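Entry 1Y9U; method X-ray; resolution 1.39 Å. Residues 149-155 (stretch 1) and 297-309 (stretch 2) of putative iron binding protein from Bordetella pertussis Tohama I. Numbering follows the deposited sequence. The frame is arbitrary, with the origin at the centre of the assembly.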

ATOM      1  N   ALA A 149      -7.222  -8.247  -8.269  1.00 11.26           N
ATOM      2  CA  ALA A 149      -8.250  -8.744  -7.344  1.00 11.43           C
ATOM      3  C   ALA A 149      -9.363  -7.724  -7.155  1.00 12.05           C
ATOM      4  O   ALA A 149     -10.547  -8.058  -7.178  1.00 12.70           O
ATOM      5  N   ALA A 150      -9.007  -6.456  -7.010  1.00 11.98           N
ATOM      6  CA  ALA A 150     -10.014  -5.412  -6.888  1.00 12.14           C
ATOM      7  C   ALA A 150     -10.832  -5.301  -8.173  1.00 12.19           C
ATOM      8  O   ALA A 150     -12.039  -5.064  -8.148  1.00 12.80           O
ATOM      9  N   MET A 151     -10.178  -5.466  -9.322  1.00 12.13           N
ATOM     10  CA  MET A 151     -10.880  -5.414 -10.599  1.00 12.49           C
ATOM     11  C   MET A 151     -11.895  -6.567 -10.721  1.00 12.83           C
ATOM     12  O   MET A 151     -12.987  -6.364 -11.227  1.00 13.15           O
ATOM     13  N   ILE A 152     -11.556  -7.757 -10.250  1.00 12.48           N
ATOM     14  CA  ILE A 152     -12.541  -8.864 -10.251  1.00 13.64           C
ATOM     15  C   ILE A 152     -13.722  -8.475  -9.369  1.00 14.51           C
ATOM     16  O   ILE A 152     -14.878  -8.652  -9.740  1.00 15.55           O
ATOM     17  N   ALA A 153     -13.435  -7.936  -8.184  1.00 15.07           N
ATOM     18  CA  ALA A 153     -14.491  -7.548  -7.254  1.00 15.76           C
ATOM     19  C   ALA A 153     -15.459  -6.540  -7.868  1.00 15.99           C
ATOM     20  O   ALA A 153     -16.680  -6.627  -7.670  1.00 17.37           O
ATOM     21  N   HIS A 154     -14.937  -5.593  -8.630  1.00 15.47           N
ATOM     22  CA  HIS A 154     -15.739  -4.546  -9.237  1.00 15.65           C
ATOM     23  C   HIS A 154     -16.456  -5.015 -10.507  1.00 16.43           C
ATOM     24  O   HIS A 154     -17.660  -4.790 -10.674  1.00 17.73           O
ATOM     25  N   ASP A 155     -15.703  -5.661 -11.395  1.00 16.87           N
ATOM     26  CA  ASP A 155     -16.100  -5.816 -12.793  1.00 17.61           C
ATOM     27  C   ASP A 155     -16.265  -7.255 -13.252  1.00 16.73           C
ATOM     28  O   ASP A 155     -16.771  -7.486 -14.363  1.00 17.15           O
ATOM     29  N   VAL A 297     -10.443   7.691  -2.889  1.00 13.12           N
ATOM     30  CA  VAL A 297     -10.110   6.319  -2.534  1.00 12.63           C
ATOM     31  C   VAL A 297     -11.263   5.399  -2.902  1.00 13.13           C
ATOM     32  O   VAL A 297     -12.414   5.698  -2.613  1.00 13.76           O
ATOM     33  N   ASP A 298     -10.952   4.284  -3.560  1.00 12.81           N
ATOM     34  CA  ASP A 298     -11.951   3.269  -3.861  1.00 13.42           C
ATOM     35  C   ASP A 298     -12.750   2.943  -2.603  1.00 13.47           C
ATOM     36  O   ASP A 298     -12.166   2.669  -1.555  1.00 13.68           O
ATOM     37  N   THR A 299     -14.085   2.962  -2.712  1.00 14.29           N
ATOM     38  CA  THR A 299     -14.929   2.592  -1.566  1.00 14.65           C
ATOM     39  C   THR A 299     -14.927   1.102  -1.251  1.00 14.48           C
ATOM     40  O   THR A 299     -15.385   0.683  -0.188  1.00 14.98           O
ATOM     41  N   LEU A 300     -14.394   0.293  -2.166  1.00 14.22           N
ATOM     42  CA  LEU A 300     -14.286  -1.139  -1.966  1.00 14.45           C
ATOM     43  C   LEU A 300     -13.652  -1.448  -0.602  1.00 14.54           C
ATOM     44  O   LEU A 300     -12.613  -0.872  -0.256  1.00 14.39           O
ATOM     45  N   PRO A 301     -14.231  -2.335   0.193  1.00 14.35           N
ATOM     46  CA  PRO A 301     -13.522  -2.839   1.367  1.00 14.60           C
ATOM     47  C   PRO A 301     -12.227  -3.508   0.939  1.00 14.46           C
ATOM     48  O   PRO A 301     -12.249  -4.364   0.065  1.00 14.80           O
ATOM     49  N   VAL A 302     -11.088  -3.085   1.474  1.00 14.39           N
ATOM     50  CA  VAL A 302      -9.823  -3.662   1.029  1.00 14.59           C
ATOM     51  C   VAL A 302      -9.721  -5.135   1.360  1.00 15.02           C
ATOM     52  O   VAL A 302      -8.941  -5.848   0.746  1.00 14.86           O
ATOM     53  N   ALA A 303     -10.534  -5.623   2.302  1.00 15.04           N
ATOM     54  CA  ALA A 303     -10.580  -7.056   2.556  1.00 16.09           C
ATOM     55  C   ALA A 303     -10.947  -7.870   1.301  1.00 16.38           C
ATOM     56  O   ALA A 303     -10.520  -9.009   1.181  1.00 17.08           O
ATOM     57  N   GLU A 304     -11.708  -7.265   0.390  1.00 16.28           N
ATOM     58  CA  GLU A 304     -12.038  -7.879  -0.916  1.00 16.80           C
ATOM     59  C   GLU A 304     -10.798  -8.235  -1.736  1.00 16.93           C
ATOM     60  O   GLU A 304     -10.809  -9.190  -2.527  1.00 17.13           O
ATOM     61  N   ILE A 305      -9.734  -7.460  -1.582  1.00 16.17           N
ATOM     62  CA  ILE A 305      -8.487  -7.744  -2.289  1.00 15.52           C
ATOM     63  C   ILE A 305      -7.933  -9.103  -1.844  1.00 16.05           C
ATOM     64  O   ILE A 305      -7.502  -9.918  -2.658  1.00 16.50           O
ATOM     65  N   ALA A 306      -7.977  -9.363  -0.543  1.00 15.74           N
ATOM     66  CA  ALA A 306      -7.543 -10.638  -0.012  1.00 16.04           C
ATOM     67  C   ALA A 306      -8.458 -11.775  -0.473  1.00 16.09           C
ATOM     68  O   ALA A 306      -7.966 -12.848  -0.810  1.00 17.21           O
ATOM     69  N   LYS A 307      -9.761 -11.520  -0.514  1.00 16.49           N
ATOM     70  CA  LYS A 307     -10.759 -12.508  -0.964  1.00 17.15           C
ATOM     71  C   LYS A 307     -10.492 -12.999  -2.386  1.00 16.68           C
ATOM     72  O   LYS A 307     -10.657 -14.169  -2.654  1.00 17.72           O
ATOM     73  N   TYR A 308     -10.111 -12.091  -3.289  1.00 16.11           N
ATOM     74  CA  TYR A 308      -9.971 -12.403  -4.715  1.00 15.82           C
ATOM     75  C   TYR A 308      -8.512 -12.571  -5.156  1.00 14.69           C
ATOM     76  O   TYR A 308      -8.254 -12.720  -6.356  1.00 15.25           O
ATOM     77  N   ARG A 309      -7.565 -12.598  -4.223  1.00 14.61           N
ATOM     78  CA  ARG A 309      -6.135 -12.587  -4.531  1.00 14.33           C
ATOM     79  C   ARG A 309      -5.685 -13.807  -5.326  1.00 15.12           C
ATOM     80  O   ARG A 309      -4.982 -13.686  -6.326  1.00 14.70           O
TER

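The helix of residues 149-155 crosses the helix that includes residues 303-309 almost at right angles, 98° between their N-to-C directions, with the axes approaching to 8.2 Å. At this closeness the first helix presents alanines, which take little room. Ala-149 points toward the second stretch, and its CB lies 3.4 Å from the backbone O of Ile-305 and 3.8 Å from CB of Tyr-308. A methyl group is short enough to let the two backbones come together here: the CA atoms of Ala-149 and Tyr-308 are 4.8 Å apart.

Around this point the packing is apolar. Tyr-308, in the m rotamer (chi1 -72°), points toward the first helix and buries more area in the contact than any other residue. Its broad, flat ring lies against the first helix, over a surface that includes Ala-153: CA of Ala-153 lies over one face, and CB of Ala-153 is 3.8 Å from CE1 of Tyr-308. Ile-152, with chi1 m and chi2 t, also points toward the partner and brings its CG2 to 3.5 Å from CD2 of Tyr-308. Leu-300 (chi1 t, chi2 p) comes from the loop before the second helix. Its branched end packs on two alanines three residues apart: CD2 of Leu-300 lies 3.8 Å from CB of Ala-150, and both CD1 (4.0 Å) and CD2 (4.2 Å) lie near CB of Ala-153. Ala-150 and Ile-305 point sideways yet still touch, CB of Ala-150 lying 4.3 Å from CG1 of Ile-305, whose chi1 is m and chi2 t.

A histidine and an aspartate meet near the C-terminal end of the first helix. His-154 (chi1 m) leaves its backbone sideways, but its ring comes nearer the loop, where CD1 of Leu-300 covers one face. A histidine ring can pack a face against a leucine while its nitrogens stay available to polar partners. NE2 of His-154 is 3.1 Å from OD1 of Asp-298, a distance at which the geometry leaves a hydrogen bond open. Asp-298 (chi1 t) points toward the first helix and has a clear role within its own loop: its OD1 accepts a hydrogen bond from N of Leu-300, at 3.1 Å and nearly linear, which helps to hold the turn that presents the leucine.

One water links the two stretches, hydrogen-bonded to OG1 of Thr-299 at 3.0 Å and weakly to NE2 of His-154 at 3.5 Å. The exposed Thr-299 (chi1 p) makes no direct contact with the first helix, so this water supplies its connection.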

ATOM      1  CB  ALA A 149      -7.631  -9.133  -6.004  1.00 11.87           C
ATOM      2  CB  ALA A 150      -9.356  -4.080  -6.559  1.00 11.85           C
ATOM      3  CB  MET A 151      -9.899  -5.433 -11.782  1.00 12.53           C
ATOM      4  CG  MET A 151     -10.571  -5.138 -13.129  1.00 13.77           C
ATOM      5  SD  MET A 151      -9.373  -4.994 -14.479  1.00 14.72           S
ATOM      6  CE  MET A 151      -8.685  -3.365 -14.166  1.00 15.61           C
ATOM      7  CB  ILE A 152     -11.921 -10.187  -9.787  1.00 13.34           C
ATOM      8  CG1 ILE A 152     -10.792 -10.618 -10.735  1.00 13.55           C
ATOM      9  CG2 ILE A 152     -12.988 -11.283  -9.694  1.00 16.13           C
ATOM     10  CD1 ILE A 152      -9.966 -11.749 -10.241  1.00 13.15           C
ATOM     11  CB  ALA A 153     -13.892  -6.979  -5.985  1.00 15.61           C
ATOM     12  CB  HIS A 154     -14.861  -3.359  -9.618  1.00 15.48           C
ATOM     13  CG  HIS A 154     -14.564  -2.448  -8.475  1.00 14.75           C
ATOM     14  ND1 HIS A 154     -13.287  -2.131  -8.066  1.00 14.99           N
ATOM     15  CD2 HIS A 154     -15.402  -1.754  -7.668  1.00 15.11           C
ATOM     16  CE1 HIS A 154     -13.364  -1.294  -7.041  1.00 12.97           C
ATOM     17  NE2 HIS A 154     -14.633  -1.040  -6.792  1.00 17.28           N
ATOM     18  CB  ASP A 155     -15.079  -5.124 -13.690  1.00 18.25           C
ATOM     19  CG  ASP A 155     -15.015  -3.627 -13.458  1.00 22.00           C
ATOM     20  OD1 ASP A 155     -16.023  -3.019 -13.080  1.00 25.91           O
ATOM     21  OD2 ASP A 155     -13.964  -2.975 -13.631  1.00 26.68           O
ATOM     22  CB  VAL A 297      -9.816   6.184  -1.019  1.00 12.64           C
ATOM     23  CG1 VAL A 297      -9.544   4.760  -0.646  1.00 12.33           C
ATOM     24  CG2 VAL A 297      -8.676   7.094  -0.604  1.00 13.66           C
ATOM     25  CB  ASP A 298     -11.216   2.053  -4.417  1.00 13.68           C
ATOM     26  CG  ASP A 298     -12.117   1.020  -5.012  1.00 14.32           C
ATOM     27  OD1 ASP A 298     -13.366   1.135  -4.956  1.00 13.84           O
ATOM     28  OD2 ASP A 298     -11.611   0.019  -5.559  1.00 14.68           O
ATOM     29  CB  THR A 299     -16.373   3.052  -1.754  1.00 14.79           C
ATOM     30  OG1 THR A 299     -16.896   2.526  -2.984  1.00 18.16           O
ATOM     31  CG2 THR A 299     -16.475   4.573  -1.849  1.00 16.28           C
ATOM     32  CB  LEU A 300     -13.417  -1.743  -3.080  1.00 15.05           C
ATOM     33  CG  LEU A 300     -13.335  -3.257  -3.122  1.00 14.89           C
ATOM     34  CD1 LEU A 300     -14.643  -3.823  -3.689  1.00 15.14           C
ATOM     35  CD2 LEU A 300     -12.172  -3.736  -3.977  1.00 15.66           C
ATOM     36  CB  PRO A 301     -14.515  -3.840   1.975  1.00 14.94           C
ATOM     37  CG  PRO A 301     -15.825  -3.401   1.468  1.00 14.98           C
ATOM     38  CD  PRO A 301     -15.588  -2.902   0.078  1.00 15.09           C
ATOM     39  CB  VAL A 302      -8.574  -2.903   1.543  1.00 14.09           C
ATOM     40  CG1 VAL A 302      -8.486  -1.547   0.874  1.00 15.33           C
ATOM     41  CG2 VAL A 302      -8.553  -2.783   3.078  1.00 14.25           C
ATOM     42  CB  ALA A 303     -11.518  -7.379   3.705  1.00 16.53           C
ATOM     43  CB  GLU A 304     -12.968  -6.971  -1.742  1.00 17.89           C
ATOM     44  CG  GLU A 304     -14.356  -6.780  -1.155  1.00 20.26           C
ATOM     45  CD  GLU A 304     -15.269  -7.964  -1.431  1.00 24.48           C
ATOM     46  OE1 GLU A 304     -15.328  -8.862  -0.584  1.00 28.25           O
ATOM     47  OE2 GLU A 304     -15.900  -7.994  -2.506  1.00 27.84           O
ATOM     48  CB  ILE A 305      -7.462  -6.608  -2.059  1.00 15.06           C
ATOM     49  CG1 ILE A 305      -7.922  -5.338  -2.753  1.00 15.36           C
ATOM     50  CG2 ILE A 305      -6.076  -7.011  -2.528  1.00 14.89           C
ATOM     51  CD1 ILE A 305      -7.256  -4.112  -2.193  1.00 16.82           C
ATOM     52  CB  ALA A 306      -7.487 -10.585   1.520  1.00 15.88           C
ATOM     53  CB  LYS A 307     -12.181 -11.910  -0.909  1.00 18.18           C
ATOM     54  CG  LYS A 307     -13.332 -12.824  -1.413  1.00 20.64           C
ATOM     55  CD  LYS A 307     -14.717 -12.156  -1.350  1.00 23.37           C
ATOM     56  CE  LYS A 307     -15.820 -13.002  -2.051  1.00 24.87           C
ATOM     57  NZ  LYS A 307     -17.217 -12.543  -1.732  1.00 26.43           N
ATOM     58  CB  TYR A 308     -10.650 -11.318  -5.563  1.00 15.98           C
ATOM     59  CG  TYR A 308     -12.151 -11.341  -5.511  1.00 16.87           C
ATOM     60  CD1 TYR A 308     -12.860 -10.470  -4.694  1.00 18.61           C
ATOM     61  CD2 TYR A 308     -12.877 -12.242  -6.286  1.00 19.77           C
ATOM     62  CE1 TYR A 308     -14.244 -10.486  -4.651  1.00 20.83           C
ATOM     63  CE2 TYR A 308     -14.268 -12.269  -6.243  1.00 21.92           C
ATOM     64  CZ  TYR A 308     -14.943 -11.389  -5.423  1.00 21.63           C
ATOM     65  OH  TYR A 308     -16.327 -11.400  -5.364  1.00 24.51           O
ATOM     66  CB  ARG A 309      -5.255 -12.432  -3.268  1.00 14.63           C
ATOM     67  CG  ARG A 309      -3.904 -11.800  -3.583  1.00 13.85           C
ATOM     68  CD  ARG A 309      -4.026 -10.299  -3.828  1.00 14.29           C
ATOM     69  NE  ARG A 309      -2.793  -9.533  -3.794  1.00 13.42           N
ATOM     70  CZ  ARG A 309      -2.238  -8.993  -2.712  1.00 12.74           C
ATOM     71  NH1 ARG A 309      -2.777  -9.156  -1.505  1.00 13.70           N
ATOM     72  NH2 ARG A 309      -1.152  -8.258  -2.846  1.00 11.74           N
TER
HETATM   73  O   HOH W   1     -16.879  -0.158  -4.320  1.00 26.52           O